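Cellulase (Xanthomonas axonopodis pv. citri, PDB 5HOS) probably hydrolyses internal beta-1,4-glucosidic bonds of cellulose and related glucans, as an endoglucanase of glycoside hydrolase family 5. Local coordinates at residues A[123-127]-A[128-132]; A[136-139]-A[140-144]; A[194-198]-A[199-203]; A[324-327]-A[328-332]. One frame throughout, in Å; residues are numbered along the deposited sequence. Where two conformers were deposited one is given.

All four contacts are local, between adjoining segments, and lie in series along a single eight-stranded beta/alpha barrel; none encloses or crosses another. Contact 1 rounds off the loop that leads from the small hairpin 119-124, beyond barrel strand 109-114, into helix 132-145. Contact 2 follows a few residues later on that helix, its centre about 17 Å from that of contact 1. Contact 3 folds the loop between barrel strand 188-191 and helix 210-213 and seats it against strand 224-231 and helix 248-262. Contact 4 closes the chain's last loop, between strand 298-306 and helix 330-341, on the opposite side of the chain's centre from contacts 1 and 2.

Contact 1 of 4, residues A[123-127]-A[128-132]; sequences HTIGS and TKVPI
Gly-126 and Ser-127 both bond to Val-130, folding 123-127 back on 128-132. A type II beta turn runs from Thr-124 to Ser-127, with Gly-126 at positive phi (99°), a backbone shape that suits glycine. Gly-126 N donates to Val-130 O at 2.8 Å, nearly in line with the carbonyl. Ser-127 OG, set between its own backbone N and carbonyl carbon (chi1 64°), works both ways: it donates to Thr-124 O at 2.6 Å, in the carbonyl plane, and accepts from Val-130 N at 3.1 Å. Thr-124 O also takes Ser-127 N, so two donors hold it.

The apolar contacts flank this core. Lys-129 CG sits above the centre of the His-123 imidazole, 3.8 Å from the ring centroid, in a CH-pi contact; the chain then bends at chi2 and carries NZ away. Val-130 spreads its two methyls, CG2 reaching His-123 CB at 3.6 Å and CG1 lying 4.2 Å from Ile-125 CG1. Ile-132 comes at about a right angle to Ile-125 and packs its CD1 against CG2 of that residue. Ile-132 CD1 also touches Gly-126 CA at 3.4 Å.

Ile-125 and Ile-132 both turn to helix 165-181, touching Ala-171, while Val-130 meets Tyr-120 of strand 119-120. The turn thus joins the hairpin 119-124 to the start of helix 132-145 beside the next barrel helix.

Contact 2 of 4, residues A[136-139]-A[140-144]; sequences NDLW and RRLAI
Asp-137 reaches forward to Arg-140 and Arg-141, one turn further along helix 132-145, which lies on the outside of the beta/alpha barrel; the three form an i to i+3 and i to i+4 salt-bridge network. The carboxylate is shared, one oxygen to each arginine, both met from the syn side. The firm bridge brings Arg-141 NE to Asp-137 OD2 at 2.8 Å. Arg-140 is modelled in two conformers, and in the one described its NH2 meets Asp-137 OD1 at 2.7 Å. Each oxygen lies near the plane of its guanidinium, yet the carboxylate is turned 50° from the plane of Arg-140 and 72° from that of Arg-141. In that same conformer Arg-140 bends at chi3 and sets NH2 over one face of the Arg-141 guanidinium, offset toward its rim; the carboxylate probably balances the charge of the close pair. Arg-141 runs extended from CG to NE. Outside the helix, Gln-81 bonds OD2, and Glu-87 gives Arg-141 a second acidic partner.

On the barrel side, Leu-138 and Leu-142 lie side by side, their CD1 atoms 4.1 Å apart. Trp-139 NE1 bonds Leu-156 O, which helps fix the indole beside Val-114 of strand 109-114. Leu-142 approaches over one face of that indole: its CD1 stands 3.8 Å from the centroid of the six-membered ring, 18° off the normal, and is closest to Trp-139 CZ3 at 3.6 Å.

Contact 3 of 4, residues A[194-198]-A[199-203]; sequences LWTGA and HSWYS
Two overlapping type I beta turns, Ala-198 to Trp-201 and Ser-200 to Ser-203, curl the chain back on 194-198; weak bonds join Ser-200 N to Gly-197 O at 3.3 Å and Trp-201 N to Ala-198 O at 3.4 Å. Ser-200 OG, set between its own N and carbonyl carbon (chi1 54°), is tied to 194-198 through two waters. One donates to Leu-194 O and meets Ser-200 OG, both at 2.7 Å. The other donates to Gly-197 O at 2.8 Å and lies 3.1 Å from Ser-200 OG. That hydroxyl oxygen also stands over one face of the His-199 imidazole, offset toward its rim.

Thr-196 and Trp-201 run side by side, pointing the same way. Thr-196 OG1 comes to the edge of the Trp-201 indole, in plane, 3.7 Å from CZ3, and is bonded to Glu-227 O. Leu-194 CD1 touches Ser-203 CB at 3.9 Å. Trp-201 meets Trp-259 and Phe-256 edge-to-face, and backbone bonds tie Thr-196 and Ala-198 to His-229. Tandem type I turns, bridged by water, shape this beta-alpha loop of a TIM barrel, seated against the adjacent strand 224-231 and helix 248-262.

Contact 4 of 4, residues A[324-327]-A[328-332]; sequences GRDK and PQMSI
Lys-327 and Pro-328 lie side by side at the entry to helix 330-341, the last helix of the beta/alpha barrel chain, where a type I beta turn from Lys-327 to Met-330 leads out of the final loop. The lysine can be followed outward. Its CB is pressed against the proline ring, 3.4 Å from Pro-328 CD, tighter than usual for two carbons, as the peptide link forces the two together. CG stands anti to the carbonyl carbon (chi1 -70°), and a bend at chi2 (-78°) then carries the chain past the CD corner of the ring, so that Lys-327 CD passes 4.1 Å from Pro-328 CD. From there CE leads away from 328-332, and a second bend, at chi4, delivers NZ to Gln-319 O in the preceding loop. The lysine thus touches the proline at CB and CD while its charged end ties the turn back to residues before it.

Asp-326, on the approach to the turn, brings CB to 4.2 Å from Met-330 CB; its carboxylate is taken up by Lys-66 and by the hydroxyl of Tyr-62. Gln-329 gives its NE2 to Thr-274 O and Pro-315 O, linking the entry of the helix to the loop after strand 267-273 and to an earlier part of its own loop. Met-330 sends its side chain to Lys-66 and Met-68, bending at chi2 and chi3 after its CB passes 3.3 Å from Lys-327 O. Lys-327 O also closes the turn, accepting Met-330 N at 3.1 Å from above the carbonyl plane, 48° out of it.

Contact 1 of 4, residues A[123-127]-A[128-132]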
loop_
_atom_site.group_PDB
_atom_site.type_symbol
_atom_site.label_atom_id
_atom_site.label_comp_id
_atom_site.label_asym_id
_atom_site.label_seq_id
_atom_site.Cartn_x
_atom_site.Cartn_y
_atom_site.Cartn_z
ATOM N N HIS A 123 4.770 -13.318 -14.810
ATOM C CA HIS A 123 3.859 -13.140 -15.940
ATOM C C HIS A 123 2.750 -12.188 -15.547
ATOM O O HIS A 123 2.143 -12.337 -14.483
ATOM C CB HIS A 123 3.251 -14.475 -16.333
ATOM C CG HIS A 123 4.260 -15.466 -16.808
ATOM N ND1 HIS A 123 4.711 -15.499 -18.108
ATOM C CD2 HIS A 123 4.918 -16.450 -16.154
ATOM C CE1 HIS A 123 5.604 -16.463 -18.235
ATOM N NE2 HIS A 123 5.749 -17.054 -17.063
ATOM N N THR A 124 2.468 -11.240 -16.435
ATOM C CA THR A 124 1.545 -10.166 -16.143
ATOM C C THR A 124 0.095 -10.666 -16.197
ATOM O O THR A 124 -0.273 -11.475 -17.056
ATOM C CB THR A 124 1.783 -8.991 -17.122
ATOM O OG1 THR A 124 3.142 -8.547 -16.996
ATOM C CG2 THR A 124 0.865 -7.829 -16.840
ATOM N N ILE A 125 -0.715 -10.182 -15.261
ATOM C CA ILE A 125 -2.160 -10.451 -15.245
ATOM C C ILE A 125 -2.747 -9.985 -16.585
ATOM O O ILE A 125 -2.446 -8.893 -17.039
ATOM C CB ILE A 125 -2.856 -9.711 -14.077
ATOM C CG1 ILE A 125 -2.398 -10.269 -12.727
ATOM C CG2 ILE A 125 -4.373 -9.841 -14.164
ATOM C CD1 ILE A 125 -2.616 -9.313 -11.564
ATOM N N GLY A 126 -3.579 -10.818 -17.207
ATOM C CA GLY A 126 -4.114 -10.540 -18.544
ATOM C C GLY A 126 -3.399 -11.251 -19.678
ATOM O O GLY A 126 -3.934 -11.332 -20.779
ATOM N N SER A 127 -2.186 -11.747 -19.429
ATOM C CA SER A 127 -1.501 -12.640 -20.361
ATOM C C SER A 127 -2.241 -13.984 -20.456
ATOM O O SER A 127 -3.091 -14.309 -19.612
ATOM C CB SER A 127 -0.059 -12.875 -19.899
ATOM O OG SER A 127 -0.035 -13.554 -18.646
ATOM N N THR A 128 -1.915 -14.771 -21.477
ATOM C CA THR A 128 -2.520 -16.097 -21.614
ATOM C C THR A 128 -2.089 -17.000 -20.447
ATOM O O THR A 128 -2.881 -17.797 -19.965
ATOM C CB THR A 128 -2.216 -16.734 -22.986
ATOM O OG1 THR A 128 -0.807 -16.761 -23.207
ATOM C CG2 THR A 128 -2.871 -15.920 -24.091
ATOM N N LYS A 129 -0.857 -16.823 -19.964
ATOM C CA LYS A 129 -0.351 -17.579 -18.809
ATOM C C LYS A 129 -1.099 -17.255 -17.500
ATOM O O LYS A 129 -1.362 -18.158 -16.711
ATOM C CB LYS A 129 1.151 -17.327 -18.639
ATOM C CG LYS A 129 1.843 -18.144 -17.559
ATOM C CD LYS A 129 2.015 -19.604 -17.943
ATOM C CE LYS A 129 2.951 -20.294 -16.961
ATOM N NZ LYS A 129 3.193 -21.721 -17.296
ATOM N N VAL A 130 -1.427 -15.978 -17.282
ATOM C CA VAL A 130 -2.085 -15.521 -16.051
ATOM C C VAL A 130 -3.344 -14.729 -16.416
ATOM O O VAL A 130 -3.329 -13.491 -16.428
ATOM C CB VAL A 130 -1.122 -14.672 -15.174
ATOM C CG1 VAL A 130 -1.781 -14.260 -13.848
ATOM C CG2 VAL A 130 0.155 -15.449 -14.885
ATOM N N PRO A 131 -4.443 -15.438 -16.737
ATOM C CA PRO A 131 -5.673 -14.706 -17.057
ATOM C C PRO A 131 -6.280 -14.017 -15.838
ATOM O O PRO A 131 -5.945 -14.356 -14.699
ATOM C CB PRO A 131 -6.615 -15.785 -17.600
ATOM C CG PRO A 131 -6.078 -17.074 -17.103
ATOM C CD PRO A 131 -4.600 -16.896 -16.901
ATOM N N ILE A 132 -7.199 -13.091 -16.080
ATOM C CA ILE A 132 -7.840 -12.336 -14.989
ATOM C C ILE A 132 -8.410 -13.291 -13.928
ATOM O O ILE A 132 -8.323 -13.015 -12.727
ATOM C CB ILE A 132 -8.939 -11.373 -15.517
ATOM C CG1 ILE A 132 -8.356 -10.070 -16.093
ATOM C CG2 ILE A 132 -9.874 -10.922 -14.402
ATOM C CD1 ILE A 132 -7.038 -10.140 -16.819
#

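Contact 2 of 4, residues A[136-139]-A[140-144]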
loop_
_atom_site.group_PDB
_atom_site.type_symbol
_atom_site.label_atom_id
_atom_site.label_comp_id
_atom_site.label_asym_id
_atom_site.label_seq_id
_atom_site.Cartn_x
_atom_site.Cartn_y
_atom_site.Cartn_z
ATOM N N ASN A 136 -8.591 -13.104 -9.864
ATOM C CA ASN A 136 -9.889 -13.209 -9.191
ATOM C C ASN A 136 -9.896 -14.279 -8.100
ATOM O O ASN A 136 -10.449 -14.065 -7.022
ATOM C CB ASN A 136 -11.009 -13.547 -10.180
ATOM C CG ASN A 136 -11.393 -12.389 -11.083
ATOM O OD1 ASN A 136 -11.008 -11.239 -10.872
ATOM N ND2 ASN A 136 -12.178 -12.700 -12.110
ATOM N N ASP A 137 -9.293 -15.432 -8.388
ATOM C CA ASP A 137 -9.313 -16.539 -7.438
ATOM C C ASP A 137 -8.533 -16.218 -6.166
ATOM O O ASP A 137 -8.980 -16.565 -5.082
ATOM C CB ASP A 137 -8.783 -17.822 -8.057
ATOM C CG ASP A 137 -8.932 -18.991 -7.132
ATOM O OD1 ASP A 137 -10.076 -19.458 -6.959
ATOM O OD2 ASP A 137 -7.915 -19.410 -6.537
ATOM N N LEU A 138 -7.372 -15.567 -6.299
ATOM C CA LEU A 138 -6.644 -15.090 -5.108
ATOM C C LEU A 138 -7.555 -14.252 -4.222
ATOM O O LEU A 138 -7.684 -14.516 -3.023
ATOM C CB LEU A 138 -5.418 -14.249 -5.487
ATOM C CG LEU A 138 -4.692 -13.524 -4.337
ATOM C CD1 LEU A 138 -4.055 -14.506 -3.374
ATOM C CD2 LEU A 138 -3.656 -12.545 -4.866
ATOM N N TRP A 139 -8.166 -13.230 -4.817
ATOM C CA TRP A 139 -8.977 -12.282 -4.045
ATOM C C TRP A 139 -10.283 -12.869 -3.519
ATOM O O TRP A 139 -10.739 -12.448 -2.462
ATOM C CB TRP A 139 -9.171 -10.943 -4.775
ATOM C CG TRP A 139 -7.997 -10.054 -4.486
ATOM C CD1 TRP A 139 -7.052 -9.623 -5.363
ATOM C CD2 TRP A 139 -7.600 -9.580 -3.195
ATOM N NE1 TRP A 139 -6.104 -8.883 -4.708
ATOM C CE2 TRP A 139 -6.409 -8.846 -3.371
ATOM C CE3 TRP A 139 -8.137 -9.702 -1.907
ATOM C CZ2 TRP A 139 -5.756 -8.207 -2.305
ATOM C CZ3 TRP A 139 -7.483 -9.073 -0.839
ATOM C CH2 TRP A 139 -6.301 -8.338 -1.047
ATOM N N ARG A 140 -10.863 -13.835 -4.232
ATOM C CA ARG A 140 -12.005 -14.586 -3.701
ATOM C C ARG A 140 -11.617 -15.271 -2.390
ATOM O O ARG A 140 -12.314 -15.141 -1.380
ATOM C CB ARG A 140 -12.496 -15.640 -4.703
ATOM C CG ARG A 140 -13.782 -16.347 -4.286
ATOM C CD ARG A 140 -14.207 -17.417 -5.281
ATOM N NE ARG A 140 -13.147 -18.399 -5.514
ATOM C CZ ARG A 140 -12.829 -19.417 -4.709
ATOM N NH1 ARG A 140 -13.486 -19.643 -3.569
ATOM N NH2 ARG A 140 -11.835 -20.227 -5.050
ATOM N N ARG A 141 -10.492 -15.981 -2.417
ATOM C CA ARG A 141 -10.008 -16.730 -1.254
ATOM C C ARG A 141 -9.592 -15.826 -0.098
ATOM O O ARG A 141 -9.881 -16.134 1.043
ATOM C CB ARG A 141 -8.858 -17.655 -1.653
ATOM C CG ARG A 141 -9.289 -18.766 -2.603
ATOM C CD ARG A 141 -8.101 -19.600 -3.039
ATOM N NE ARG A 141 -8.434 -20.635 -4.026
ATOM C CZ ARG A 141 -8.937 -21.840 -3.752
ATOM N NH1 ARG A 141 -9.217 -22.222 -2.508
ATOM N NH2 ARG A 141 -9.172 -22.681 -4.754
ATOM N N LEU A 142 -8.919 -14.713 -0.395
ATOM C CA LEU A 142 -8.552 -13.759 0.663
ATOM C C LEU A 142 -9.787 -13.102 1.246
ATOM O O LEU A 142 -9.864 -12.914 2.458
ATOM C CB LEU A 142 -7.596 -12.679 0.171
ATOM C CG LEU A 142 -6.103 -12.975 0.297
ATOM C CD1 LEU A 142 -5.325 -11.897 -0.438
ATOM C CD2 LEU A 142 -5.664 -13.041 1.754
ATOM N N ALA A 143 -10.739 -12.746 0.381
ATOM C CA ALA A 143 -11.972 -12.120 0.840
ATOM C C ALA A 143 -12.730 -13.048 1.782
ATOM O O ALA A 143 -13.241 -12.592 2.806
ATOM C CB ALA A 143 -12.851 -11.714 -0.324
ATOM N N ILE A 144 -12.788 -14.339 1.443
ATOM C CA ILE A 144 -13.448 -15.328 2.299
ATOM C C ILE A 144 -12.716 -15.453 3.640
ATOM O O ILE A 144 -13.354 -15.448 4.685
ATOM C CB ILE A 144 -13.600 -16.704 1.591
ATOM C CG1 ILE A 144 -14.624 -16.584 0.448
ATOM C CG2 ILE A 144 -14.043 -17.789 2.573
ATOM C CD1 ILE A 144 -14.567 -17.694 -0.585
#

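Contact 3 of 4, residues A[194-198]-A[199-203]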
loop_
_atom_site.group_PDB
_atom_site.type_symbol
_atom_site.label_atom_id
_atom_site.label_comp_id
_atom_site.label_asym_id
_atom_site.label_seq_id
_atom_site.Cartn_x
_atom_site.Cartn_y
_atom_site.Cartn_z
ATOM N N LEU A 194 1.192 2.108 -14.184
ATOM C CA LEU A 194 2.354 3.019 -14.194
ATOM C C LEU A 194 2.847 3.330 -12.785
ATOM O O LEU A 194 3.035 4.498 -12.421
ATOM C CB LEU A 194 2.049 4.324 -14.969
ATOM C CG LEU A 194 2.215 4.315 -16.485
ATOM C CD1 LEU A 194 1.885 5.706 -17.024
ATOM C CD2 LEU A 194 3.621 3.897 -16.906
ATOM N N TRP A 195 3.018 2.265 -11.991
ATOM C CA TRP A 195 3.485 2.330 -10.592
ATOM C C TRP A 195 2.608 3.185 -9.685
ATOM O O TRP A 195 3.039 3.609 -8.618
ATOM C CB TRP A 195 4.945 2.789 -10.493
ATOM C CG TRP A 195 5.935 1.927 -11.229
ATOM C CD1 TRP A 195 6.565 0.818 -10.762
ATOM C CD2 TRP A 195 6.440 2.151 -12.550
ATOM N NE1 TRP A 195 7.423 0.312 -11.719
ATOM C CE2 TRP A 195 7.369 1.119 -12.823
ATOM C CE3 TRP A 195 6.198 3.121 -13.533
ATOM C CZ2 TRP A 195 8.040 1.022 -14.037
ATOM C CZ3 TRP A 195 6.868 3.025 -14.742
ATOM C CH2 TRP A 195 7.789 1.983 -14.980
ATOM N N THR A 196 1.362 3.385 -10.115
ATOM C CA THR A 196 0.340 4.146 -9.412
ATOM C C THR A 196 0.840 5.452 -8.743
ATOM O O THR A 196 0.414 5.816 -7.646
ATOM C CB THR A 196 -0.505 3.201 -8.499
ATOM O OG1 THR A 196 -1.793 3.788 -8.245
ATOM C CG2 THR A 196 0.185 2.801 -7.183
ATOM N N GLY A 197 1.712 6.171 -9.453
ATOM C CA GLY A 197 2.250 7.439 -8.962
ATOM C C GLY A 197 1.181 8.519 -8.976
ATOM O O GLY A 197 0.501 8.681 -9.984
ATOM N N ALA A 198 1.032 9.263 -7.879
ATOM C CA ALA A 198 0.073 10.382 -7.859
ATOM C C ALA A 198 0.451 11.414 -8.922
ATOM O O ALA A 198 -0.394 11.839 -9.701
ATOM C CB ALA A 198 0.003 11.031 -6.485
ATOM N N HIS A 199 1.741 11.751 -8.972
ATOM C CA HIS A 199 2.306 12.690 -9.959
ATOM C C HIS A 199 2.111 12.339 -11.450
ATOM O O HIS A 199 2.109 13.240 -12.294
ATOM C CB HIS A 199 3.811 12.846 -9.711
ATOM C CG HIS A 199 4.601 11.634 -10.077
ATOM N ND1 HIS A 199 5.410 11.588 -11.188
ATOM C CD2 HIS A 199 4.674 10.408 -9.506
ATOM C CE1 HIS A 199 5.962 10.390 -11.279
ATOM N NE2 HIS A 199 5.537 9.657 -10.269
ATOM N N SER A 200 1.979 11.046 -11.763
ATOM C CA SER A 200 1.879 10.548 -13.138
ATOM C C SER A 200 0.483 10.052 -13.508
ATOM O O SER A 200 0.330 9.295 -14.473
ATOM C CB SER A 200 2.911 9.430 -13.347
ATOM O OG SER A 200 2.772 8.404 -12.368
ATOM N N TRP A 201 -0.539 10.517 -12.789
ATOM C CA TRP A 201 -1.910 10.055 -13.014
ATOM C C TRP A 201 -2.419 10.286 -14.448
ATOM O O TRP A 201 -3.230 9.499 -14.952
ATOM C CB TRP A 201 -2.877 10.706 -12.017
ATOM C CG TRP A 201 -4.076 9.855 -11.748
ATOM C CD1 TRP A 201 -5.369 10.123 -12.079
ATOM C CD2 TRP A 201 -4.083 8.583 -11.093
ATOM N NE1 TRP A 201 -6.182 9.094 -11.671
ATOM C CE2 TRP A 201 -5.422 8.133 -11.066
ATOM C CE3 TRP A 201 -3.085 7.774 -10.538
ATOM C CZ2 TRP A 201 -5.795 6.901 -10.495
ATOM C CZ3 TRP A 201 -3.449 6.552 -9.968
ATOM C CH2 TRP A 201 -4.799 6.129 -9.949
ATOM N N TYR A 202 -1.942 11.359 -15.082
ATOM C CA TYR A 202 -2.298 11.696 -16.461
ATOM C C TYR A 202 -1.261 11.253 -17.492
ATOM O O TYR A 202 -1.467 11.473 -18.692
ATOM C CB TYR A 202 -2.521 13.203 -16.592
ATOM C CG TYR A 202 -3.679 13.745 -15.803
ATOM C CD1 TYR A 202 -3.523 14.140 -14.473
ATOM C CD2 TYR A 202 -4.936 13.867 -16.375
ATOM C CE1 TYR A 202 -4.588 14.656 -13.750
ATOM C CE2 TYR A 202 -6.008 14.363 -15.657
ATOM C CZ TYR A 202 -5.826 14.761 -14.343
ATOM O OH TYR A 202 -6.878 15.276 -13.627
ATOM N N SER A 203 -0.159 10.638 -17.053
ATOM C CA SER A 203 0.840 10.088 -17.979
ATOM C C SER A 203 0.240 8.948 -18.801
ATOM O O SER A 203 -0.701 8.296 -18.364
ATOM C CB SER A 203 2.081 9.588 -17.238
ATOM O OG SER A 203 2.712 10.629 -16.515
HETATM O O HOH W 1 4.772 6.627 -12.507
HETATM O O HOH W 2 -0.055 7.077 -12.252
#

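Contact 4 of 4, residues A[324-327]-A[328-332]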
loop_
_atom_site.group_PDB
_atom_site.type_symbol
_atom_site.label_atom_id
_atom_site.label_comp_id
_atom_site.label_asym_id
_atom_site.label_seq_id
_atom_site.Cartn_x
_atom_site.Cartn_y
_atom_site.Cartn_z
ATOM N N GLY A 324 15.999 1.218 20.984
ATOM C CA GLY A 324 14.586 1.593 20.985
ATOM C C GLY A 324 14.298 3.064 20.716
ATOM O O GLY A 324 13.167 3.507 20.939
ATOM N N ARG A 325 15.287 3.822 20.227
ATOM C CA ARG A 325 15.093 5.261 19.980
ATOM C C ARG A 325 14.432 5.516 18.622
ATOM O O ARG A 325 14.699 4.812 17.640
ATOM C CB ARG A 325 16.414 6.027 20.058
ATOM C CG ARG A 325 17.029 6.043 21.449
ATOM C CD ARG A 325 18.433 6.625 21.451
ATOM N NE ARG A 325 19.363 5.824 20.652
ATOM C CZ ARG A 325 20.679 6.023 20.577
ATOM N NH1 ARG A 325 21.271 6.998 21.266
ATOM N NH2 ARG A 325 21.415 5.219 19.812
ATOM N N ASP A 326 13.576 6.533 18.588
ATOM C CA ASP A 326 12.866 6.915 17.368
ATOM C C ASP A 326 13.839 7.388 16.303
ATOM O O ASP A 326 14.870 8.004 16.613
ATOM C CB ASP A 326 11.896 8.065 17.637
ATOM C CG ASP A 326 10.822 7.714 18.626
ATOM O OD1 ASP A 326 10.659 6.525 18.965
ATOM O OD2 ASP A 326 10.135 8.653 19.071
ATOM N N LYS A 327 13.498 7.107 15.051
ATOM C CA LYS A 327 14.217 7.677 13.916
ATOM C C LYS A 327 13.768 9.134 13.690
ATOM O O LYS A 327 12.671 9.520 14.120
ATOM C CB LYS A 327 13.991 6.833 12.663
ATOM C CG LYS A 327 14.666 5.466 12.720
ATOM C CD LYS A 327 16.167 5.551 12.446
ATOM C CE LYS A 327 16.743 4.200 12.045
ATOM N NZ LYS A 327 16.679 3.212 13.153
ATOM N N PRO A 328 14.611 9.948 13.021
ATOM C CA PRO A 328 14.334 11.385 12.872
ATOM C C PRO A 328 12.958 11.735 12.317
ATOM O O PRO A 328 12.272 12.581 12.884
ATOM C CB PRO A 328 15.435 11.852 11.913
ATOM C CG PRO A 328 16.579 10.945 12.204
ATOM C CD PRO A 328 15.966 9.609 12.530
ATOM N N GLN A 329 12.538 11.051 11.254
ATOM C CA GLN A 329 11.283 11.396 10.575
ATOM C C GLN A 329 10.043 11.159 11.439
ATOM O O GLN A 329 8.998 11.752 11.173
ATOM C CB GLN A 329 11.142 10.637 9.250
ATOM C CG GLN A 329 12.240 10.926 8.233
ATOM C CD GLN A 329 13.371 9.913 8.274
ATOM O OE1 GLN A 329 13.805 9.495 9.354
ATOM N NE2 GLN A 329 13.861 9.518 7.105
ATOM N N MET A 330 10.155 10.304 12.462
ATOM C CA MET A 330 9.042 10.038 13.375
ATOM C C MET A 330 8.578 11.274 14.162
ATOM O O MET A 330 7.408 11.359 14.541
ATOM C CB MET A 330 9.399 8.894 14.347
ATOM C CG MET A 330 8.232 8.357 15.170
ATOM S SD MET A 330 6.806 7.811 14.190
ATOM C CE MET A 330 7.568 6.480 13.255
ATOM N N SER A 331 9.473 12.235 14.397
ATOM C CA SER A 331 9.093 13.472 15.094
ATOM C C SER A 331 8.093 14.313 14.287
ATOM O O SER A 331 7.393 15.148 14.854
ATOM C CB SER A 331 10.330 14.308 15.454
ATOM O OG SER A 331 10.903 14.886 14.298
ATOM N N ILE A 332 8.032 14.088 12.973
ATOM C CA ILE A 332 7.000 14.677 12.110
ATOM C C ILE A 332 5.809 13.736 11.928
ATOM O O ILE A 332 4.661 14.177 12.010
ATOM C CB ILE A 332 7.582 15.059 10.731
ATOM C CG1 ILE A 332 8.709 16.089 10.906
ATOM C CG2 ILE A 332 6.482 15.602 9.813
ATOM C CD1 ILE A 332 9.634 16.231 9.713
#